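Local coordinates for protein probable zinc protease PqqL (Escherichia coli, PDB 6OFT) that probably acts as a periplasmic zinc-dependent endopeptidase of the M16 family, of which this chain is the first half, at residues A278-S281 against M282-Q285; E419-Q422 against Q423-K426; E455-Y458 against A459-L463. All coordinates share one frame; numbering follows the deposited sequence.

Contacts 1, 2 and 3 follow one another along the chain, on the same side of its centre and away from the predicted zinc site of His54, His58 and Glu134. Contact 1 lies within helix 271-296 and contact 2 near the end of helix 414-425; their centres are about 13 Å apart and they touch, Trp280 CZ2 packing 3.5 Å from Lys420 CD. Both lie against the five-stranded sheet, Trp280 on strand 317-326, Leu424 and Arg425 on strand 256-264. Contact 3, where helix 448-459 gives way to loop, packs on helix 331-348, which also meets contact 2; its centre lies about 17 Å from contact 2's and about 24 Å from contact 1's. All three are probably structural, not catalytic.

Contact 1: residues A278-S281 against M282-Q285; sequences AEWS and MLVQ
The indole of Trp280 meets the side chain of Leu283 obliquely: methyl CD1 of Leu283 sits 3.9 Å from CE3 of Trp280 and equally far from CZ3, at the six-membered part of the ring system. The two side chains, three residues apart on the helix, run side by side in the same direction, each with CG anti to its carbonyl carbon (chi1 -68° for Trp280, -81° for Leu283). Beyond this pair the indole packs on Leu424 of helix 414-425 and on Gln318 and Leu320 of strand 317-326.

The backbone is regular alpha-helix, part of helix 271-296 in the M16 inactive domain, which here joins helices 352-371 and 414-425 to strand 317-326. Met282 N donates to Ala278 O over 2.9 Å, and Gln285 N to Ser281 O over 3.0 Å with an N-H...O angle of 161°; Leu283 to Glu279 and Val284 to Trp280 repeat the pattern. Side-chain carbons also line these carbonyls: Val284 CG2 is 3.4 Å from Trp280 O.

On another side, Ser281 OG and Gln285 OE1 bond to NH2 and NH1 of Arg362 respectively; Glu279, on the side of helix 414-425, bonds through OE2 to Ser416 OG. Trp280 and Leu283 thus pair as apolar neighbours, while Ser281 and Gln285, one turn apart, offer two oxygens that together probably fix the orientation of one guanidinium.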
loop_
_atom_site.group_PDB
_atom_site.type_symbol
_atom_site.label_atom_id
_atom_site.label_comp_id
_atom_site.label_asym_id
_atom_site.label_seq_id
_atom_site.Cartn_x
_atom_site.Cartn_y
_atom_site.Cartn_z
ATOM N N ALA A 278 -15.101 -1.941 -7.275
ATOM C CA ALA A 278 -16.159 -1.095 -6.710
ATOM C C ALA A 278 -17.141 -1.909 -5.843
ATOM O O ALA A 278 -17.635 -1.398 -4.844
ATOM C CB ALA A 278 -16.910 -0.373 -7.820
ATOM N N GLU A 279 -17.411 -3.163 -6.219
ATOM C CA GLU A 279 -18.298 -4.042 -5.447
ATOM C C GLU A 279 -17.672 -4.444 -4.107
ATOM O O GLU A 279 -18.386 -4.440 -3.110
ATOM C CB GLU A 279 -18.733 -5.269 -6.257
ATOM C CG GLU A 279 -19.738 -4.912 -7.345
ATOM C CD GLU A 279 -20.438 -6.075 -8.016
ATOM O OE1 GLU A 279 -19.831 -7.162 -8.122
ATOM O OE2 GLU A 279 -21.592 -5.891 -8.463
ATOM N N TRP A 280 -16.348 -4.754 -4.065
ATOM C CA TRP A 280 -15.690 -5.082 -2.783
ATOM C C TRP A 280 -15.650 -3.862 -1.880
ATOM O O TRP A 280 -15.885 -3.992 -0.687
ATOM C CB TRP A 280 -14.266 -5.653 -2.955
ATOM C CG TRP A 280 -14.196 -7.007 -3.592
ATOM C CD1 TRP A 280 -13.516 -7.337 -4.728
ATOM C CD2 TRP A 280 -14.857 -8.207 -3.154
ATOM N NE1 TRP A 280 -13.713 -8.667 -5.030
ATOM C CE2 TRP A 280 -14.539 -9.223 -4.084
ATOM C CE3 TRP A 280 -15.693 -8.525 -2.058
ATOM C CZ2 TRP A 280 -15.016 -10.537 -3.952
ATOM C CZ3 TRP A 280 -16.189 -9.814 -1.942
ATOM C CH2 TRP A 280 -15.840 -10.810 -2.870
ATOM N N SER A 281 -15.367 -2.682 -2.459
ATOM C CA SER A 281 -15.295 -1.386 -1.785
ATOM C C SER A 281 -16.653 -1.001 -1.199
ATOM O O SER A 281 -16.715 -0.475 -0.088
ATOM C CB SER A 281 -14.827 -0.315 -2.768
ATOM O OG SER A 281 -14.833 0.971 -2.172
ATOM N N MET A 282 -17.738 -1.268 -1.948
ATOM C CA MET A 282 -19.090 -0.965 -1.496
ATOM C C MET A 282 -19.552 -1.896 -0.403
ATOM O O MET A 282 -20.167 -1.411 0.536
ATOM C CB MET A 282 -20.073 -0.904 -2.649
ATOM C CG MET A 282 -20.032 0.453 -3.302
ATOM S SD MET A 282 -21.166 0.581 -4.654
ATOM C CE MET A 282 -20.573 2.050 -5.385
ATOM N N LEU A 283 -19.195 -3.205 -0.475
ATOM C CA LEU A 283 -19.526 -4.179 0.576
ATOM C C LEU A 283 -18.891 -3.754 1.894
ATOM O O LEU A 283 -19.550 -3.796 2.931
ATOM C CB LEU A 283 -19.084 -5.602 0.200
ATOM C CG LEU A 283 -20.004 -6.402 -0.729
ATOM C CD1 LEU A 283 -19.395 -7.730 -1.059
ATOM C CD2 LEU A 283 -21.401 -6.625 -0.115
ATOM N N VAL A 284 -17.624 -3.288 1.827
ATOM C CA VAL A 284 -16.815 -2.785 2.945
ATOM C C VAL A 284 -17.493 -1.532 3.518
ATOM O O VAL A 284 -17.766 -1.485 4.725
ATOM C CB VAL A 284 -15.331 -2.555 2.489
ATOM C CG1 VAL A 284 -14.598 -1.529 3.352
ATOM C CG2 VAL A 284 -14.556 -3.867 2.434
ATOM N N GLN A 285 -17.825 -0.554 2.651
ATOM C CA GLN A 285 -18.484 0.677 3.081
ATOM C C GLN A 285 -19.862 0.432 3.706
ATOM O O GLN A 285 -20.176 1.050 4.722
ATOM C CB GLN A 285 -18.592 1.708 1.944
ATOM C CG GLN A 285 -19.170 3.052 2.441
ATOM C CD GLN A 285 -19.040 4.195 1.471
ATOM O OE1 GLN A 285 -18.333 4.113 0.462
ATOM N NE2 GLN A 285 -19.719 5.301 1.772
#

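Contact 2: residues E419-Q422 against Q423-K426; sequences EKWQ and QLRK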
loop_
_atom_site.group_PDB
_atom_site.type_symbol
_atom_site.label_atom_id
_atom_site.label_comp_id
_atom_site.label_asym_id
_atom_site.label_seq_id
_atom_site.Cartn_x
_atom_site.Cartn_y
_atom_site.Cartn_z
ATOM N N GLU A 419 -24.808 -11.707 -4.173
ATOM C CA GLU A 419 -24.043 -12.776 -4.811
ATOM C C GLU A 419 -22.595 -12.769 -4.330
ATOM O O GLU A 419 -22.079 -13.824 -3.940
ATOM C CB GLU A 419 -24.085 -12.639 -6.334
ATOM C CG GLU A 419 -23.756 -13.937 -7.051
ATOM C CD GLU A 419 -23.098 -13.751 -8.400
ATOM O OE1 GLU A 419 -23.594 -12.930 -9.205
ATOM O OE2 GLU A 419 -22.081 -14.436 -8.653
ATOM N N LYS A 420 -21.959 -11.578 -4.333
ATOM C CA LYS A 420 -20.582 -11.366 -3.906
ATOM C C LYS A 420 -20.393 -11.637 -2.417
ATOM O O LYS A 420 -19.360 -12.208 -2.023
ATOM C CB LYS A 420 -20.115 -9.949 -4.259
ATOM C CG LYS A 420 -19.407 -9.866 -5.592
ATOM C CD LYS A 420 -17.983 -9.348 -5.423
ATOM C CE LYS A 420 -17.368 -8.794 -6.689
ATOM N NZ LYS A 420 -17.442 -9.743 -7.837
ATOM N N TRP A 421 -21.384 -11.229 -1.589
ATOM C CA TRP A 421 -21.375 -11.489 -0.151
ATOM C C TRP A 421 -21.442 -13.001 0.122
ATOM O O TRP A 421 -20.673 -13.510 0.945
ATOM C CB TRP A 421 -22.528 -10.785 0.558
ATOM C CG TRP A 421 -22.490 -10.993 2.045
ATOM C CD1 TRP A 421 -23.191 -11.920 2.766
ATOM C CD2 TRP A 421 -21.665 -10.291 2.981
ATOM N NE1 TRP A 421 -22.878 -11.813 4.099
ATOM C CE2 TRP A 421 -21.931 -10.831 4.260
ATOM C CE3 TRP A 421 -20.795 -9.186 2.877
ATOM C CZ2 TRP A 421 -21.339 -10.323 5.426
ATOM C CZ3 TRP A 421 -20.177 -8.715 4.026
ATOM C CH2 TRP A 421 -20.447 -9.285 5.282
ATOM N N GLN A 422 -22.351 -13.717 -0.563
ATOM C CA GLN A 422 -22.456 -15.166 -0.396
ATOM C C GLN A 422 -21.159 -15.875 -0.802
ATOM O O GLN A 422 -20.754 -16.825 -0.128
ATOM C CB GLN A 422 -23.668 -15.740 -1.133
ATOM C CG GLN A 422 -24.141 -17.054 -0.520
ATOM C CD GLN A 422 -25.024 -17.840 -1.446
ATOM O OE1 GLN A 422 -24.554 -18.680 -2.210
ATOM N NE2 GLN A 422 -26.322 -17.592 -1.391
ATOM N N GLN A 423 -20.491 -15.402 -1.869
ATOM C CA GLN A 423 -19.208 -15.962 -2.323
ATOM C C GLN A 423 -18.092 -15.739 -1.295
ATOM O O GLN A 423 -17.332 -16.670 -1.006
ATOM C CB GLN A 423 -18.813 -15.381 -3.678
ATOM C CG GLN A 423 -19.626 -15.960 -4.830
ATOM C CD GLN A 423 -19.491 -15.149 -6.096
ATOM O OE1 GLN A 423 -19.054 -13.993 -6.083
ATOM N NE2 GLN A 423 -19.881 -15.739 -7.221
ATOM N N LEU A 424 -18.034 -14.534 -0.750
ATOM C CA LEU A 424 -17.032 -14.151 0.271
ATOM C C LEU A 424 -17.247 -14.998 1.523
ATOM O O LEU A 424 -16.298 -15.484 2.034
ATOM C CB LEU A 424 -17.161 -12.672 0.621
ATOM C CG LEU A 424 -16.278 -12.183 1.763
ATOM C CD1 LEU A 424 -14.817 -12.242 1.387
ATOM C CD2 LEU A 424 -16.646 -10.785 2.187
ATOM N N ARG A 425 -18.472 -15.214 1.910
ATOM C CA ARG A 425 -18.797 -15.969 3.139
ATOM C C ARG A 425 -18.523 -17.477 2.970
ATOM O O ARG A 425 -18.434 -18.141 3.971
ATOM C CB ARG A 425 -20.223 -15.634 3.586
ATOM C CG ARG A 425 -20.423 -14.192 4.018
ATOM C CD ARG A 425 -19.795 -13.923 5.363
ATOM N NE ARG A 425 -20.676 -14.335 6.429
ATOM C CZ ARG A 425 -20.298 -14.588 7.665
ATOM N NH1 ARG A 425 -19.039 -14.459 8.022
ATOM N NH2 ARG A 425 -21.186 -14.964 8.544
ATOM N N LYS A 426 -18.419 -17.996 1.768
ATOM C CA LYS A 426 -18.106 -19.424 1.545
ATOM C C LYS A 426 -16.586 -19.576 1.369
ATOM O O LYS A 426 -16.144 -20.679 1.198
ATOM C CB LYS A 426 -18.787 -19.895 0.262
ATOM C CG LYS A 426 -20.284 -20.122 0.324
ATOM C CD LYS A 426 -20.842 -20.546 1.649
ATOM C CE LYS A 426 -22.307 -20.940 1.580
ATOM N NZ LYS A 426 -22.543 -22.323 2.054
#
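Backbone N-H groups of Gln423, Leu424 and Arg425 bond back to the carbonyls of Glu419, Lys420 and Trp421, the i to i+4 pattern of an alpha-helix, here close to the end of helix 414-425. The Arg425 N to Trp421 O bond measures 2.9 Å. Regularity then fades: Lys426 N reaches Gln422 O over 3.2 Å in a weak bond, and also bonds to Gln423 O at 3.3 Å, so the last turn tightens toward i to i+3 pairing.

The principal side-chain contact is a CH-pi interaction. Arg425 CG lies over one face of the Trp421 indole, 3.7 Å from the centroid of the five-membered ring and 24° off its normal. Trp421 holds its own CG anti to the backbone N (chi1 -177°), which sends the indole along the helix toward Arg425; the two side chains then run alongside each other. The guanidinium plane is turned 39° from the ring, so this is not a parallel stack. Asp346 links the polar ends, OD1 accepting from Trp421 NE1 and OD2 forming a salt bridge with Arg425 NH2, while Tyr261 OH bonds to NH1. An alanine in place of Trp421 would remove the indole, and would probably leave the aliphatic part of Arg425 without the ring face it packs on, and Asp346 OD1 without its indole donor.

Leu424 CD2 approaches the same ring obliquely and more distantly, 4.5 Å from CZ3 of Trp421. The approach of the arginine continues from Arg425 CG to CD, whose nearest indole atoms, CE2 and CZ2 of Trp421, are each 3.9 Å away.

Contact 3: residues E455-Y458 against A459-L463; sequences EKEY and ANKKL
Tyr458 and Lys461 lie alongside each other and point the same way, with Lys461 NZ 3.8 Å from Tyr458 CE1. The ammonium comes at the ring obliquely. Tyr458 holds CG anti to its carbonyl carbon (chi1 -81°), the setting from which its ring lies beside the lysine chain. Leu463 approaches the same ring at its edge, near the ring plane, where its CD1 is 4.2 Å from Tyr458 CD1. On another side of the helix Asn460 crosses Lys456, setting OD1 3.5 Å from the aliphatic CG of Lys456. Asn460 OD1 is also 3.2 Å from Lys456 O; as both are acceptors, the pair is not a hydrogen bond and is likely to be mildly unfavourable.

Behind these side chains is the end of helix 448-459. Ala459 N to Glu455 O, at 2.8 Å, and Asn460 N to Lys456 O, at 3.1 Å, keep the helical i to i+4 spacing. Lys461 N instead returns to Tyr458 O, three residues back, over 3.2 Å, the donor standing above the carbonyl plane, 71° out of it. With psi of Lys461 at 146°, the chain has left the helical path, and Lys461 and Leu463 come back beside the tyrosine.

Further out, helix 331-348 holds the arrangement. Tyr458 OH bonds to Asn336 OD1, and the backbone of Leu463 bonds through N to Gln347 OE1 and through O to His348 NE2.

The chemistry suggests a surface helix end held by backbone bonds and by Tyr458 and Leu463 against helix 331-348, while Glu457 OE2 and Lys461 NZ, 4.4 Å apart, fall short of a salt bridge and would probably attract only weakly.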
loop_
_atom_site.group_PDB
_atom_site.type_symbol
_atom_site.label_atom_id
_atom_site.label_comp_id
_atom_site.label_asym_id
_atom_site.label_seq_id
_atom_site.Cartn_x
_atom_site.Cartn_y
_atom_site.Cartn_z
ATOM N N GLU A 455 -21.374 -18.414 16.187
ATOM C CA GLU A 455 -21.735 -18.269 14.760
ATOM C C GLU A 455 -22.942 -19.166 14.470
ATOM O O GLU A 455 -23.868 -18.697 13.861
ATOM C CB GLU A 455 -20.536 -18.628 13.885
ATOM C CG GLU A 455 -20.739 -18.400 12.408
ATOM C CD GLU A 455 -19.558 -18.846 11.574
ATOM O OE1 GLU A 455 -19.503 -19.994 11.224
ATOM O OE2 GLU A 455 -18.694 -18.063 11.336
ATOM N N LYS A 456 -22.933 -20.391 14.925
ATOM C CA LYS A 456 -24.042 -21.329 14.697
ATOM C C LYS A 456 -25.336 -20.800 15.343
ATOM O O LYS A 456 -26.409 -20.899 14.745
ATOM C CB LYS A 456 -23.679 -22.723 15.249
ATOM C CG LYS A 456 -24.712 -23.805 14.925
ATOM C CD LYS A 456 -24.570 -25.010 15.840
ATOM C CE LYS A 456 -25.494 -26.122 15.410
ATOM N NZ LYS A 456 -25.597 -27.187 16.443
ATOM N N GLU A 457 -25.227 -20.259 16.569
ATOM C CA GLU A 457 -26.329 -19.655 17.325
ATOM C C GLU A 457 -26.992 -18.563 16.461
ATOM O O GLU A 457 -28.204 -18.607 16.264
ATOM C CB GLU A 457 -25.779 -19.044 18.629
ATOM C CG GLU A 457 -26.808 -18.417 19.551
ATOM C CD GLU A 457 -26.203 -17.792 20.795
ATOM O OE1 GLU A 457 -25.612 -18.539 21.610
ATOM O OE2 GLU A 457 -26.319 -16.555 20.957
ATOM N N TYR A 458 -26.183 -17.625 15.922
ATOM C CA TYR A 458 -26.661 -16.534 15.070
ATOM C C TYR A 458 -27.181 -17.011 13.707
ATOM O O TYR A 458 -28.196 -16.489 13.243
ATOM C CB TYR A 458 -25.607 -15.430 14.921
ATOM C CG TYR A 458 -25.598 -14.485 16.103
ATOM C CD1 TYR A 458 -26.586 -13.514 16.253
ATOM C CD2 TYR A 458 -24.612 -14.570 17.082
ATOM C CE1 TYR A 458 -26.590 -12.648 17.344
ATOM C CE2 TYR A 458 -24.609 -13.712 18.182
ATOM C CZ TYR A 458 -25.600 -12.749 18.308
ATOM O OH TYR A 458 -25.607 -11.890 19.384
ATOM N N ALA A 459 -26.535 -18.035 13.107
ATOM C CA ALA A 459 -26.943 -18.600 11.818
ATOM C C ALA A 459 -28.334 -19.243 11.861
ATOM O O ALA A 459 -29.034 -19.237 10.846
ATOM C CB ALA A 459 -25.923 -19.617 11.340
ATOM N N ASN A 460 -28.708 -19.824 13.026
ATOM C CA ASN A 460 -29.991 -20.501 13.260
ATOM C C ASN A 460 -31.067 -19.585 13.864
ATOM O O ASN A 460 -32.169 -20.053 14.153
ATOM C CB ASN A 460 -29.803 -21.781 14.104
ATOM C CG ASN A 460 -28.846 -22.806 13.525
ATOM O OD1 ASN A 460 -28.182 -23.536 14.261
ATOM N ND2 ASN A 460 -28.750 -22.901 12.204
ATOM N N LYS A 461 -30.749 -18.292 14.051
ATOM C CA LYS A 461 -31.690 -17.284 14.549
ATOM C C LYS A 461 -32.424 -16.682 13.352
ATOM O O LYS A 461 -31.833 -16.535 12.279
ATOM C CB LYS A 461 -30.946 -16.141 15.265
ATOM C CG LYS A 461 -30.781 -16.313 16.764
ATOM C CD LYS A 461 -30.274 -15.023 17.388
ATOM C CE LYS A 461 -29.723 -15.224 18.778
ATOM N NZ LYS A 461 -29.487 -13.928 19.470
ATOM N N LYS A 462 -33.701 -16.319 13.538
ATOM C CA LYS A 462 -34.491 -15.644 12.514
ATOM C C LYS A 462 -34.326 -14.153 12.828
ATOM O O LYS A 462 -35.156 -13.567 13.530
ATOM C CB LYS A 462 -35.967 -16.085 12.558
ATOM C CG LYS A 462 -36.213 -17.480 11.992
ATOM C CD LYS A 462 -37.629 -17.957 12.292
ATOM C CE LYS A 462 -37.821 -19.422 11.979
ATOM N NZ LYS A 462 -39.224 -19.859 12.209
ATOM N N LEU A 463 -33.190 -13.572 12.385
ATOM C CA LEU A 463 -32.839 -12.170 12.624
ATOM C C LEU A 463 -33.628 -11.240 11.718
ATOM O O LEU A 463 -33.950 -11.613 10.583
ATOM C CB LEU A 463 -31.323 -11.926 12.469
ATOM C CG LEU A 463 -30.402 -12.616 13.487
ATOM C CD1 LEU A 463 -29.049 -12.908 12.878
ATOM C CD2 LEU A 463 -30.231 -11.780 14.741
#